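PDB 1W8S: fructose-bisphosphate aldolase class I from Thermoproteus tenax, which is a class I aldolase of the DeoC/LacD family, built as a TIM barrel and modelled here as an assembly of five chains. Local coordinates for residues Tyr23-Gly26 / Ile27-Pro31; Asn95-Val98 / Glu99-Val102; Lys179-Asp183 / Pro184-Ser188. The protein carries 2 engineered substitutions. All blocks are in the same frame, centred on the assembly; numbering follows the deposited sequence.

How the contacts relate
The three contacts follow one another along a single TIM-barrel chain, and each is a tight local turn at or near the start of a helix. Contact 1 comes right after strand 18-22, contact 2 spans the loop after strand 93-94 and the first turn of helix 98-103, and contact 3 lies where strand 175-179 gives way to helix 184-193. Contacts 1 and 3 lie with centres about 25 Å apart and both supply residues to the pocket that holds FBP. Contact 2, its centre about 19 Å from contact 1 and 33 Å from contact 3, lies across the chain's centre from contact 3. Contacts 1 and 2 both touch the second subunit, so contact 1 borders both the FBP pocket and the subunit interface.

Contact 1 (Tyr23-Gly26 / Ile27-Pro31). With FBP (1,6-di-O-phosphono-beta-D-fructofuranose), chain O.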
loop_
_atom_site.group_PDB
_atom_site.type_symbol
_atom_site.label_atom_id
_atom_site.label_comp_id
_atom_site.label_asym_id
_atom_site.label_seq_id
_atom_site.Cartn_x
_atom_site.Cartn_y
_atom_site.Cartn_z
ATOM N N TYR E 23 -22.921 2.802 20.584
ATOM C CA TYR E 23 -23.340 1.466 20.273
ATOM C C TYR E 23 -22.562 0.866 19.100
ATOM O O TYR E 23 -23.140 0.166 18.268
ATOM C CB TYR E 23 -24.812 1.456 19.973
ATOM C CG TYR E 23 -25.447 0.109 19.925
ATOM C CD1 TYR E 23 -25.430 -0.714 21.043
ATOM C CD2 TYR E 23 -26.130 -0.330 18.795
ATOM C CE1 TYR E 23 -26.074 -1.955 21.045
ATOM C CE2 TYR E 23 -26.794 -1.571 18.780
ATOM C CZ TYR E 23 -26.744 -2.378 19.907
ATOM O OH TYR E 23 -27.373 -3.585 19.931
ATOM N N ASP E 24 -21.257 1.135 19.052
ATOM C CA ASP E 24 -20.360 0.432 18.120
ATOM C C ASP E 24 -19.777 -0.839 18.704
ATOM O O ASP E 24 -18.953 -1.490 18.066
ATOM C CB ASP E 24 -19.218 1.334 17.584
ATOM C CG ASP E 24 -18.402 1.996 18.694
ATOM O OD1 ASP E 24 -18.964 2.236 19.799
ATOM O OD2 ASP E 24 -17.210 2.349 18.548
ATOM N N HIS E 25 -20.236 -1.228 19.885
ATOM C CA HIS E 25 -19.580 -2.280 20.643
ATOM C C HIS E 25 -19.664 -3.635 19.952
ATOM O O HIS E 25 -18.796 -4.479 20.131
ATOM C CB HIS E 25 -20.177 -2.348 22.042
ATOM C CG HIS E 25 -20.042 -1.070 22.816
ATOM N ND1 HIS E 25 -20.567 0.130 22.379
ATOM C CD2 HIS E 25 -19.464 -0.814 24.017
ATOM C CE1 HIS E 25 -20.291 1.072 23.263
ATOM N NE2 HIS E 25 -19.634 0.522 24.273
ATOM N N GLY E 26 -20.697 -3.857 19.146
ATOM C CA GLY E 26 -20.848 -5.130 18.463
ATOM C C GLY E 26 -19.634 -5.542 17.634
ATOM O O GLY E 26 -19.353 -6.714 17.491
ATOM N N ILE E 27 -18.937 -4.570 17.057
ATOM C CA ILE E 27 -17.705 -4.845 16.332
ATOM C C ILE E 27 -16.479 -4.689 17.235
ATOM O O ILE E 27 -15.671 -5.582 17.300
ATOM C CB ILE E 27 -17.598 -4.035 14.993
ATOM C CG1 ILE E 27 -16.397 -4.581 14.165
ATOM C CG2 ILE E 27 -17.397 -2.603 15.247
ATOM C CD1 ILE E 27 -16.262 -4.048 12.756
ATOM N N GLU E 28 -16.404 -3.613 18.014
ATOM C CA GLU E 28 -15.200 -3.342 18.846
ATOM C C GLU E 28 -14.961 -4.411 19.892
ATOM O O GLU E 28 -13.805 -4.826 20.138
ATOM C CB GLU E 28 -15.309 -1.954 19.512
ATOM C CG GLU E 28 -15.258 -0.787 18.523
ATOM C CD GLU E 28 -13.913 -0.597 17.850
ATOM O OE1 GLU E 28 -12.869 -0.970 18.428
ATOM O OE2 GLU E 28 -13.905 -0.075 16.710
ATOM N N HIS E 29 -16.037 -4.869 20.544
ATOM C CA HIS E 29 -15.928 -5.869 21.619
ATOM C C HIS E 29 -16.667 -7.170 21.345
ATOM O O HIS E 29 -16.403 -8.193 21.961
ATOM C CB HIS E 29 -16.514 -5.315 22.922
ATOM C CG HIS E 29 -15.864 -4.054 23.370
ATOM N ND1 HIS E 29 -16.517 -3.117 24.140
ATOM C CD2 HIS E 29 -14.617 -3.575 23.164
ATOM C CE1 HIS E 29 -15.703 -2.105 24.382
ATOM N NE2 HIS E 29 -14.546 -2.352 23.795
ATOM N N GLY E 30 -17.646 -7.123 20.467
ATOM C CA GLY E 30 -18.416 -8.305 20.186
ATOM C C GLY E 30 -19.560 -8.402 21.165
ATOM O O GLY E 30 -19.651 -7.602 22.113
ATOM N N PRO E 31 -20.451 -9.357 20.928
ATOM C CA PRO E 31 -21.706 -9.413 21.662
ATOM C C PRO E 31 -21.643 -9.963 23.085
ATOM O O PRO E 31 -22.693 -9.997 23.698
ATOM C CB PRO E 31 -22.613 -10.250 20.755
ATOM C CG PRO E 31 -21.701 -11.101 19.947
ATOM C CD PRO E 31 -20.407 -10.347 19.843
HETATM P P1 FBP O . -18.475 2.831 26.570
HETATM O O1P FBP O . -19.151 1.519 26.660
HETATM O O2P FBP O . -19.114 3.969 27.421
HETATM O O3P FBP O . -16.990 2.784 26.946
HETATM O O1 FBP O . -18.593 3.288 25.047
HETATM C C1 FBP O . -17.942 4.450 24.582
HETATM C C2 FBP O . -16.803 4.042 23.636
HETATM O O2 FBP O . -16.073 5.214 23.209
HETATM C C3 FBP O . -17.268 3.260 22.399
HETATM O O3 FBP O . -17.821 4.055 21.362
HETATM C C4 FBP O . -15.968 2.564 21.999
HETATM O O4 FBP O . -16.126 1.394 21.214
HETATM C C5 FBP O . -15.393 2.198 23.360
HETATM O O5 FBP O . -15.858 3.192 24.289
HETATM C C6 FBP O . -13.870 2.152 23.303
HETATM O O6 FBP O . -13.370 1.910 24.606
HETATM P P2 FBP O . -12.388 0.658 24.904
HETATM O O4P FBP O . -12.752 0.148 26.278
HETATM O O5P FBP O . -12.522 -0.378 23.787
HETATM O O6P FBP O . -10.935 1.141 25.060
#
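H25 and H29, one helical turn apart, lie side by side and point the same way, toward FBP. Their rings are neither stacked nor edge-to-face: the centroids are 5.5 Å apart and the planes meet at 78°. The closest approach between the side chains is CD2 of H25 to ND1 of H29, at 3.7 Å. Each imidazole presents its NE2 edge to a different phosphate. H25 NE2 donates to FBP O1P at 2.6 Å, with a weak second bond to O1, while H29 NE2 donates to O5P at 2.8 Å and 169°. Between the phosphates, D24 grips the sugar with both carboxylate oxygens: OD1 accepts from FBP O3 at 2.7 Å and OD2 from O4 at 3.0 Å. Its chi1 of 54° sets CG between the backbone N and the carbonyl carbon and sends the carboxylate to these hydroxyls, OD2 passing CG of E28 at 3.7 Å. The carboxylates of D24 and E28 lie near each other, with K78 at long, weak range of both. The backbone binds the turn together, since H25 O accepts from both H29 N and G30 N. I27 O meets Y163 of the second subunit, tying this turn to the interface. The other ring nitrogen of H29, ND1, is hydrogen-bonded to D33, and this bond together with that from NE2 fixes the ring's rotation and orients it toward its phosphate.

Contact 2 (Asn95-Val98 / Glu99-Val102); sequences NCSV and EEAV
The backbone passes from extended angles at C96 and S97 straight into helix 98-103, where A101 N bonds to S97 O and V102 N to V98 O. S97 and E100 form a capping box at this N-terminus. With chi1 at 60°, S97 OG is tucked between its own backbone N and carbonyl carbon, from where it accepts from E100 N at 3.1 Å and 156°. In return the side chain of E100 runs back along the turn, extended beyond CG, and its OE1 takes two bonds from the serine. One comes from the backbone N of S97, the other from its hydroxyl. OE2 of the same carboxylate forms a salt bridge with R62, so both oxygens are engaged. Alongside the box, C96 SG rests against CB of E100 at 3.8 Å. V98 leaves the turn to pack on L79 of strand 75-81 and on F137 of helix 120-137, and E99 forms a salt bridge with R132 of the second subunit. Within the box, S97 OG reaches E100 OE1 at 2.7 Å along its anti lone pair, while S97 N, 3.1 Å away, meets the same oxygen 31° out of the carboxylate plane.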
loop_
_atom_site.group_PDB
_atom_site.type_symbol
_atom_site.label_atom_id
_atom_site.label_comp_id
_atom_site.label_asym_id
_atom_site.label_seq_id
_atom_site.Cartn_x
_atom_site.Cartn_y
_atom_site.Cartn_z
ATOM N N ASN E 95 -14.664 1.403 7.120
ATOM C CA ASN E 95 -15.493 0.452 6.382
ATOM C C ASN E 95 -16.649 1.156 5.669
ATOM O O ASN E 95 -17.544 0.495 5.102
ATOM C CB ASN E 95 -16.050 -0.646 7.305
ATOM C CG ASN E 95 -16.853 -0.105 8.432
ATOM O OD1 ASN E 95 -17.943 0.428 8.230
ATOM N ND2 ASN E 95 -16.332 -0.238 9.643
ATOM N N CYS E 96 -16.639 2.477 5.728
ATOM C CA CYS E 96 -17.695 3.355 5.206
ATOM C C CYS E 96 -17.079 4.678 4.839
ATOM O O CYS E 96 -16.144 5.124 5.521
ATOM C CB CYS E 96 -18.748 3.589 6.288
ATOM S SG CYS E 96 -20.296 4.360 5.750
ATOM N N SER E 97 -17.624 5.325 3.803
ATOM C CA SER E 97 -17.228 6.678 3.398
ATOM C C SER E 97 -18.139 7.694 4.024
ATOM O O SER E 97 -19.269 7.366 4.463
ATOM C CB SER E 97 -17.317 6.854 1.892
ATOM O OG SER E 97 -18.611 6.645 1.389
ATOM N N VAL E 98 -17.683 8.936 4.062
ATOM C CA VAL E 98 -18.520 10.029 4.511
ATOM C C VAL E 98 -19.717 10.175 3.602
ATOM O O VAL E 98 -20.810 10.447 4.070
ATOM C CB VAL E 98 -17.715 11.338 4.539
ATOM C CG1 VAL E 98 -18.615 12.537 4.736
ATOM C CG2 VAL E 98 -16.637 11.241 5.621
ATOM N N GLU E 99 -19.532 10.016 2.293
ATOM C CA GLU E 99 -20.671 10.174 1.372
ATOM C C GLU E 99 -21.780 9.145 1.712
ATOM O O GLU E 99 -22.977 9.462 1.710
ATOM C CB GLU E 99 -20.210 10.042 -0.089
ATOM C CG GLU E 99 -21.358 10.043 -1.088
ATOM C CD GLU E 99 -20.941 10.022 -2.563
ATOM O OE1 GLU E 99 -19.793 10.344 -2.880
ATOM O OE2 GLU E 99 -21.822 9.747 -3.378
ATOM N N GLU E 100 -21.382 7.906 2.009
ATOM C CA GLU E 100 -22.355 6.875 2.332
ATOM C C GLU E 100 -23.024 7.186 3.674
ATOM O O GLU E 100 -24.211 6.926 3.848
ATOM C CB GLU E 100 -21.710 5.504 2.391
ATOM C CG GLU E 100 -21.290 4.970 1.043
ATOM C CD GLU E 100 -20.363 3.798 1.158
ATOM O OE1 GLU E 100 -19.200 4.012 1.533
ATOM O OE2 GLU E 100 -20.812 2.665 0.912
ATOM N N ALA E 101 -22.268 7.744 4.611
ATOM C CA ALA E 101 -22.821 8.177 5.910
ATOM C C ALA E 101 -23.947 9.204 5.748
ATOM O O ALA E 101 -24.984 9.135 6.424
ATOM C CB ALA E 101 -21.728 8.721 6.785
ATOM N N VAL E 102 -23.723 10.168 4.856
ATOM C CA VAL E 102 -24.730 11.116 4.507
ATOM C C VAL E 102 -25.977 10.408 4.010
ATOM O O VAL E 102 -27.080 10.685 4.506
ATOM C CB VAL E 102 -24.215 12.113 3.467
ATOM C CG1 VAL E 102 -25.361 12.940 2.913
ATOM C CG2 VAL E 102 -23.175 13.017 4.148
#

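Contact 3 (Lys179-Asp183 / Pro184-Ser188)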
loop_
_atom_site.group_PDB
_atom_site.type_symbol
_atom_site.label_atom_id
_atom_site.label_comp_id
_atom_site.label_asym_id
_atom_site.label_seq_id
_atom_site.Cartn_x
_atom_site.Cartn_y
_atom_site.Cartn_z
ATOM N N LYS E 179 -10.720 9.341 26.914
ATOM C CA LYS E 179 -10.892 8.648 28.193
ATOM C C LYS E 179 -10.733 9.608 29.366
ATOM O O LYS E 179 -9.972 10.563 29.317
ATOM C CB LYS E 179 -9.861 7.491 28.312
ATOM C CG LYS E 179 -10.127 6.372 27.260
ATOM C CD LYS E 179 -9.376 5.058 27.527
ATOM C CE LYS E 179 -10.007 3.931 26.694
ATOM N NZ LYS E 179 -9.371 2.574 26.858
ATOM N N TYR E 180 -11.449 9.320 30.439
ATOM C CA TYR E 180 -11.356 10.074 31.667
ATOM C C TYR E 180 -10.085 9.693 32.431
ATOM O O TYR E 180 -9.709 8.515 32.475
ATOM C CB TYR E 180 -12.605 9.770 32.523
ATOM C CG TYR E 180 -12.762 10.630 33.747
ATOM C CD1 TYR E 180 -12.559 12.006 33.695
ATOM C CD2 TYR E 180 -13.154 10.077 34.965
ATOM C CE1 TYR E 180 -12.699 12.804 34.813
ATOM C CE2 TYR E 180 -13.298 10.884 36.104
ATOM C CZ TYR E 180 -13.066 12.248 36.014
ATOM O OH TYR E 180 -13.204 13.065 37.126
ATOM N N THR E 181 -9.430 10.696 33.031
ATOM C CA THR E 181 -8.260 10.471 33.877
ATOM C C THR E 181 -8.594 9.967 35.285
ATOM O O THR E 181 -7.700 9.515 36.008
ATOM C CB THR E 181 -7.439 11.767 34.017
ATOM O OG1 THR E 181 -8.284 12.858 34.481
ATOM C CG2 THR E 181 -6.865 12.175 32.635
ATOM N N GLY E 182 -9.857 10.089 35.701
ATOM C CA GLY E 182 -10.253 9.705 37.054
ATOM C C GLY E 182 -10.302 10.860 38.051
ATOM O O GLY E 182 -10.598 10.657 39.229
ATOM N N ASP E 183 -10.005 12.070 37.592
ATOM C CA ASP E 183 -10.109 13.241 38.445
ATOM C C ASP E 183 -10.229 14.537 37.642
ATOM O O ASP E 183 -9.636 14.680 36.565
ATOM C CB ASP E 183 -8.957 13.317 39.450
ATOM C CG ASP E 183 -7.734 13.981 38.887
ATOM O OD1 ASP E 183 -6.934 13.256 38.254
ATOM O OD2 ASP E 183 -7.493 15.206 39.048
ATOM N N PRO E 184 -11.030 15.466 38.154
ATOM C CA PRO E 184 -11.324 16.690 37.408
ATOM C C PRO E 184 -10.138 17.608 37.183
ATOM O O PRO E 184 -10.148 18.289 36.167
ATOM C CB PRO E 184 -12.412 17.382 38.254
ATOM C CG PRO E 184 -12.335 16.770 39.612
ATOM C CD PRO E 184 -11.776 15.395 39.425
ATOM N N LYS E 185 -9.152 17.645 38.066
ATOM C CA LYS E 185 -8.022 18.557 37.846
ATOM C C LYS E 185 -7.231 18.151 36.585
ATOM O O LYS E 185 -7.002 18.988 35.699
ATOM C CB LYS E 185 -7.130 18.670 39.090
ATOM C CG LYS E 185 -5.721 19.289 38.851
ATOM C CD LYS E 185 -5.721 20.800 38.705
ATOM C CE LYS E 185 -5.037 21.481 39.902
ATOM N NZ LYS E 185 -3.562 21.157 39.989
ATOM N N THR E 186 -6.858 16.870 36.486
ATOM C CA THR E 186 -6.042 16.406 35.380
ATOM C C THR E 186 -6.866 16.386 34.122
ATOM O O THR E 186 -6.355 16.640 33.039
ATOM C CB THR E 186 -5.420 15.004 35.642
ATOM O OG1 THR E 186 -6.452 14.058 35.924
ATOM C CG2 THR E 186 -4.540 15.021 36.879
ATOM N N PHE E 187 -8.153 16.085 34.240
ATOM C CA PHE E 187 -9.018 16.103 33.067
ATOM C C PHE E 187 -9.279 17.528 32.548
ATOM O O PHE E 187 -9.434 17.732 31.353
ATOM C CB PHE E 187 -10.333 15.410 33.351
ATOM C CG PHE E 187 -11.044 14.969 32.104
ATOM C CD1 PHE E 187 -10.448 14.028 31.249
ATOM C CD2 PHE E 187 -12.272 15.483 31.765
ATOM C CE1 PHE E 187 -11.104 13.587 30.108
ATOM C CE2 PHE E 187 -12.915 15.054 30.620
ATOM C CZ PHE E 187 -12.325 14.103 29.794
ATOM N N SER E 188 -9.313 18.525 33.439
ATOM C CA SER E 188 -9.474 19.924 32.994
ATOM C C SER E 188 -8.280 20.401 32.144
ATOM O O SER E 188 -8.450 21.279 31.310
ATOM C CB SER E 188 -9.668 20.862 34.193
ATOM O OG SER E 188 -8.501 20.856 34.956
#
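K179 touches the following helix through its backbone: its carbonyl O lies 3.3 Å from CE1 of F187, at the edge of that ring, and is buried there without a hydrogen-bonding partner. Its side chain leaves the turn, and NZ forms salt bridges with FBP O6P and with E155. Y180 next turns the edge of its ring onto one face of F187 in a T-shaped pair, planes at 79°, with CD1 at 3.7 Å from F187 CG. One face of the tyrosine ring is covered by G182 N, and its OH lies against CD of P184. T181 then directs OG1 at T186 OG1, donating at 2.6 Å. T186 OG1 in turn donates a hydrogen bond to D183 OD1 at 2.5 Å, forming a chain of two bonds from threonine to threonine to carboxylate. G182, with positive phi, lets the chain turn into D183, the N-cap residue. The D183 carboxylate straddles T186: OD2 accepts the backbone N of T186 at 3.1 Å, and both oxygens are approached from above the carboxylate plane, by 50° for OD1 and 45° for OD2. D183 O takes the amide of F187, starting the helical bonding. The turn is packed between two helices, Y180 facing Q216 and V220 of helix 210-222 and T181 facing V161 of helix 158-171, while F187 also reaches V199 of strand 199-202.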